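Long-range contact in choline dehydrogenase and related flavoproteins (Aspergillus oryzae, PDB 3Q9T), which is a formate oxidase of the glucose-methanol-choline oxidoreductase family that carries 8-formyl-FAD at its catalytic site: residues V10-G15 with R260-S265. Sequence-based numbering, arbitrary orientation.
Sequences VIVGGG and REVILS. With FAY ([(2R,3S,4R,5R)-5-(6-amino-9H-purin-9-yl)-3,4-dihydroxytetrahydrofuran-2-yl]methyl (2R,3S,4S)-5-(8-formyl-7-methyl-2,4-dioxo-3,4-dihydrobenzo[g]pteridin-10(2H)-yl)-2,3,4-trihydroxypentyl dihydrogen diphosphate), chain D.
Val10 O accepts a hydrogen bond from Ile263 N at 2.9 Å, which holds the oxygen, and takes a longer, weaker CA-H...O contact from Val262 as its second partner. Ile263 O repeats the pattern, bonded by Val12 N (N-H...O 173°) and approached by Ile11 CA at 3.4 Å. With Val10 N to Glu261 O and Ser265 N to Val12 O, four bonds form a parallel ladder whose strand axes approach to 4.8 Å at 19°. On one face Val12 sits between two partners: CG1, anti to the backbone N (chi1 -179°), meets Leu264 CD1 at 3.9 Å, while CG2 reaches Val262 CG1. On the other face Ile11 and Ile263 lie side by side, their CD1 methyls 4.2 Å apart. Beyond the ladder, Gly13 and Gly15 belong to a GxGxxG pattern consistent with a Rossmann-type dinucleotide site: Gly15, with no side chain, lets its CA come within 3.2 Å of FAY O5B. Ser265 OG bonds Ala541 O, just past the end of strand 538-540. Strand 9-12 is central in a five-stranded parallel sheet, with 33-36 along its other side; 261-264 lies between it and edge strand 538-540, and helix 267-277 packs on Val12 and Leu264.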
ATOM      1  N   VAL A  10     -37.782 -11.534   1.642  1.00 18.12           N
ATOM      2  CA  VAL A  10     -36.795 -10.791   2.426  1.00 17.30           C
ATOM      3  C   VAL A  10     -35.663 -10.360   1.503  1.00 17.07           C
ATOM      4  O   VAL A  10     -35.057 -11.194   0.841  1.00 12.23           O
ATOM      5  CB  VAL A  10     -36.236 -11.642   3.576  1.00 15.92           C
ATOM      6  CG1 VAL A  10     -35.105 -10.926   4.273  1.00 21.54           C
ATOM      7  CG2 VAL A  10     -37.355 -12.007   4.579  1.00 16.67           C
ATOM      8  N   ILE A  11     -35.405  -9.057   1.426  1.00 15.78           N
ATOM      9  CA  ILE A  11     -34.211  -8.575   0.725  1.00 19.72           C
ATOM     10  C   ILE A  11     -33.114  -8.242   1.745  1.00 18.59           C
ATOM     11  O   ILE A  11     -33.318  -7.449   2.673  1.00 16.87           O
ATOM     12  CB  ILE A  11     -34.486  -7.356  -0.173  1.00 17.73           C
ATOM     13  CG1 ILE A  11     -35.225  -7.760  -1.459  1.00 14.11           C
ATOM     14  CG2 ILE A  11     -33.169  -6.660  -0.560  1.00 14.54           C
ATOM     15  CD1 ILE A  11     -36.638  -8.183  -1.246  1.00 18.41           C
ATOM     16  N   VAL A  12     -31.960  -8.875   1.574  1.00 17.93           N
ATOM     17  CA  VAL A  12     -30.833  -8.692   2.487  1.00 16.58           C
ATOM     18  C   VAL A  12     -29.851  -7.720   1.872  1.00 18.76           C
ATOM     19  O   VAL A  12     -29.065  -8.097   0.996  1.00 19.27           O
ATOM     20  CB  VAL A  12     -30.123 -10.030   2.758  1.00 15.51           C
ATOM     21  CG1 VAL A  12     -28.969  -9.848   3.729  1.00 14.33           C
ATOM     22  CG2 VAL A  12     -31.123 -11.034   3.317  1.00 16.46           C
ATOM     23  N   GLY A  13     -29.905  -6.468   2.334  1.00 17.44           N
ATOM     24  CA  GLY A  13     -29.114  -5.402   1.755  1.00 15.93           C
ATOM     25  C   GLY A  13     -30.002  -4.470   0.945  1.00 20.14           C
ATOM     26  O   GLY A  13     -30.376  -4.798  -0.169  1.00 20.44           O
ATOM     27  N   GLY A  14     -30.355  -3.318   1.513  1.00 14.61           N
ATOM     28  CA  GLY A  14     -31.196  -2.354   0.824  1.00 14.17           C
ATOM     29  C   GLY A  14     -30.400  -1.444  -0.101  1.00 17.62           C
ATOM     30  O   GLY A  14     -30.475  -0.220  -0.005  1.00 18.81           O
ATOM     31  N   GLY A  15     -29.641  -2.042  -1.009  1.00 18.32           N
ATOM     32  CA  GLY A  15     -28.814  -1.276  -1.926  1.00 18.42           C
ATOM     33  C   GLY A  15     -29.449  -1.048  -3.286  1.00 20.56           C
ATOM     34  O   GLY A  15     -30.683  -1.001  -3.429  1.00 18.49           O
ATOM     35  N   ARG A 260     -41.633 -17.016   0.910  1.00 26.19           N
ATOM     36  CA  ARG A 260     -41.392 -17.372  -0.474  1.00 20.90           C
ATOM     37  C   ARG A 260     -39.906 -17.465  -0.766  1.00 23.12           C
ATOM     38  O   ARG A 260     -39.400 -18.535  -1.070  1.00 21.95           O
ATOM     39  CB  ARG A 260     -42.053 -16.371  -1.416  1.00 22.38           C
ATOM     40  CG  ARG A 260     -43.570 -16.304  -1.256  1.00 30.66           C
ATOM     41  CD  ARG A 260     -44.222 -17.685  -1.350  1.00 24.91           C
ATOM     42  NE  ARG A 260     -45.664 -17.589  -1.156  1.00 33.68           N
ATOM     43  CZ  ARG A 260     -46.565 -17.670  -2.130  1.00 35.10           C
ATOM     44  NH1 ARG A 260     -46.190 -17.882  -3.391  1.00 26.48           N
ATOM     45  NH2 ARG A 260     -47.851 -17.551  -1.832  1.00 43.08           N
ATOM     46  N   GLU A 261     -39.204 -16.339  -0.690  1.00 24.11           N
ATOM     47  CA  GLU A 261     -37.808 -16.326  -1.105  1.00 21.46           C
ATOM     48  C   GLU A 261     -36.987 -15.263  -0.414  1.00 19.80           C
ATOM     49  O   GLU A 261     -37.482 -14.200  -0.056  1.00 17.00           O
ATOM     50  CB  GLU A 261     -37.697 -16.128  -2.616  1.00 25.74           C
ATOM     51  CG  GLU A 261     -38.303 -17.249  -3.455  1.00 23.01           C
ATOM     52  CD  GLU A 261     -37.971 -17.087  -4.922  1.00 32.31           C
ATOM     53  OE1 GLU A 261     -36.779 -16.883  -5.235  1.00 31.74           O
ATOM     54  OE2 GLU A 261     -38.895 -17.149  -5.762  1.00 27.30           O
ATOM     55  N   VAL A 262     -35.711 -15.575  -0.230  1.00 20.60           N
ATOM     56  CA  VAL A 262     -34.746 -14.594   0.210  1.00 15.20           C
ATOM     57  C   VAL A 262     -33.911 -14.138  -0.985  1.00 19.19           C
ATOM     58  O   VAL A 262     -33.423 -14.955  -1.780  1.00 13.83           O
ATOM     59  CB  VAL A 262     -33.852 -15.159   1.317  1.00 19.35           C
ATOM     60  CG1 VAL A 262     -32.641 -14.259   1.546  1.00 12.07           C
ATOM     61  CG2 VAL A 262     -34.664 -15.302   2.597  1.00 19.43           C
ATOM     62  N   ILE A 263     -33.778 -12.825  -1.124  1.00 15.76           N
ATOM     63  CA  ILE A 263     -32.906 -12.265  -2.146  1.00 20.25           C
ATOM     64  C   ILE A 263     -31.709 -11.563  -1.497  1.00 18.67           C
ATOM     65  O   ILE A 263     -31.863 -10.590  -0.746  1.00 19.31           O
ATOM     66  CB  ILE A 263     -33.628 -11.297  -3.105  1.00 18.58           C
ATOM     67  CG1 ILE A 263     -34.866 -11.943  -3.756  1.00 15.60           C
ATOM     68  CG2 ILE A 263     -32.671 -10.875  -4.204  1.00 16.34           C
ATOM     69  CD1 ILE A 263     -36.086 -12.009  -2.874  1.00 20.50           C
ATOM     70  N   LEU A 264     -30.518 -12.077  -1.784  1.00 18.05           N
ATOM     71  CA  LEU A 264     -29.288 -11.530  -1.237  1.00 16.04           C
ATOM     72  C   LEU A 264     -28.760 -10.432  -2.165  1.00 17.94           C
ATOM     73  O   LEU A 264     -28.431 -10.689  -3.314  1.00 18.94           O
ATOM     74  CB  LEU A 264     -28.261 -12.641  -1.055  1.00 11.96           C
ATOM     75  CG  LEU A 264     -26.874 -12.226  -0.548  1.00 15.87           C
ATOM     76  CD1 LEU A 264     -26.970 -11.372   0.700  1.00 15.92           C
ATOM     77  CD2 LEU A 264     -26.000 -13.478  -0.290  1.00 13.58           C
ATOM     78  N   SER A 265     -28.703  -9.211  -1.636  1.00 18.67           N
ATOM     79  CA  SER A 265     -28.310  -8.020  -2.369  1.00 14.22           C
ATOM     80  C   SER A 265     -27.264  -7.188  -1.593  1.00 17.46           C
ATOM     81  O   SER A 265     -27.354  -5.957  -1.521  1.00 14.77           O
ATOM     82  CB  SER A 265     -29.552  -7.154  -2.633  1.00 16.53           C
ATOM     83  OG  SER A 265     -30.545  -7.869  -3.362  1.00 19.66           O
TER
HETATM   84  P   FAY D 600     -25.184  -3.148  -5.656  1.00 20.09           P
HETATM   85  N1  FAY D 600     -21.648   3.305 -11.404  1.00 18.46           N
HETATM   86  C2  FAY D 600     -22.191   4.114 -12.400  1.00 22.42           C
HETATM   87  O2  FAY D 600     -22.957   3.637 -13.229  1.00 21.13           O
HETATM   88  N3  FAY D 600     -22.271   5.476 -12.200  1.00 25.79           N
HETATM   89  C4  FAY D 600     -21.356   6.074 -11.371  1.00 28.72           C
HETATM   90  O4  FAY D 600     -20.911   7.186 -11.714  1.00 23.69           O
HETATM   91  N5  FAY D 600     -19.881   5.846  -9.508  1.00 21.58           N
HETATM   92  C6  FAY D 600     -18.863   5.819  -7.391  1.00 24.40           C
HETATM   93  C7  FAY D 600     -18.593   5.206  -6.180  1.00 21.72           C
HETATM   94  C8  FAY D 600     -19.041   3.901  -5.954  1.00 20.79           C
HETATM   95  O8  FAY D 600     -19.452   2.298  -4.296  1.00 19.63           O
HETATM   96  C9  FAY D 600     -19.861   3.278  -6.905  1.00 16.48           C
HETATM   97  PA  FAY D 600     -24.794  -1.828  -3.184  1.00 14.25           P
HETATM   98  C1' FAY D 600     -21.325   1.782  -8.968  1.00 24.93           C
HETATM   99  C10 FAY D 600     -20.914   3.866 -10.385  1.00 18.45           C
HETATM  100  N10 FAY D 600     -20.706   3.163  -9.194  1.00 19.96           N
HETATM  101  N1A FAY D 600     -25.462  -6.303   6.773  1.00 15.27           N
HETATM  102  O1A FAY D 600     -23.542  -1.449  -2.466  1.00 23.36           O
HETATM  103  C1B FAY D 600     -25.811  -3.382   2.423  1.00 19.89           C
HETATM  104  O1P FAY D 600     -26.678  -3.289  -5.487  1.00 19.08           O
HETATM  105  C2' FAY D 600     -22.790   1.878  -8.485  1.00 17.40           C
HETATM  106  O2' FAY D 600     -22.841   2.852  -7.505  1.00 19.25           O
HETATM  107  C2A FAY D 600     -26.507  -5.482   6.389  1.00 16.55           C
HETATM  108  O2A FAY D 600     -25.463  -0.688  -3.889  1.00 19.13           O
HETATM  109  C2B FAY D 600     -25.010  -2.137   2.086  1.00 19.89           C
HETATM  110  O2B FAY D 600     -25.051  -1.153   3.104  1.00 15.16           O
HETATM  111  O2P FAY D 600     -24.589  -4.386  -6.302  1.00 19.13           O
HETATM  112  C3' FAY D 600     -23.599   0.629  -8.004  1.00 28.07           C
HETATM  113  O3' FAY D 600     -24.443   0.841  -6.875  1.00 19.81           O
HETATM  114  N3A FAY D 600     -26.441  -4.770   5.202  1.00 19.60           N
HETATM  115  C3B FAY D 600     -25.716  -1.659   0.835  1.00 19.81           C
HETATM  116  O3B FAY D 600     -26.852  -0.923   1.215  1.00 17.67           O
HETATM  117  O3P FAY D 600     -24.483  -3.005  -4.212  1.00 18.13           O
HETATM  118  C4' FAY D 600     -22.783  -0.608  -7.723  1.00 24.13           C
HETATM  119  O4' FAY D 600     -21.953  -0.791  -8.867  1.00 20.95           O
HETATM  120  C4A FAY D 600     -25.345  -4.886   4.409  1.00 19.34           C
HETATM  121  C4B FAY D 600     -26.210  -2.933   0.194  1.00 18.64           C
HETATM  122  O4B FAY D 600     -26.114  -3.952   1.175  1.00 18.15           O
HETATM  123  C4X FAY D 600     -20.669   5.250 -10.459  1.00 26.10           C
HETATM  124  C5' FAY D 600     -23.700  -1.828  -7.464  1.00 26.42           C
HETATM  125  O5' FAY D 600     -24.733  -1.797  -6.468  1.00 23.62           O
HETATM  126  C5A FAY D 600     -24.288  -5.715   4.775  1.00 21.79           C
HETATM  127  C5B FAY D 600     -25.403  -3.280  -1.041  1.00 17.68           C
HETATM  128  O5B FAY D 600     -25.826  -2.438  -2.084  1.00 19.03           O
HETATM  129  C5X FAY D 600     -19.490   5.109  -8.411  1.00 28.26           C
HETATM  130  C6A FAY D 600     -24.340  -6.427   5.971  1.00 25.55           C
HETATM  131  N6A FAY D 600     -23.282  -7.146   6.372  1.00 22.15           N
HETATM  132  N7A FAY D 600     -23.348  -5.641   3.810  1.00 20.75           N
HETATM  133  C7M FAY D 600     -17.659   5.906  -5.222  1.00 18.34           C
HETATM  134  C8A FAY D 600     -23.776  -4.804   2.841  1.00 14.35           C
HETATM  135  C8M FAY D 600     -19.087   3.423  -4.554  1.00 20.01           C
HETATM  136  C9A FAY D 600     -20.056   3.848  -8.161  1.00 19.63           C
HETATM  137  N9A FAY D 600     -25.003  -4.328   3.202  1.00 22.10           N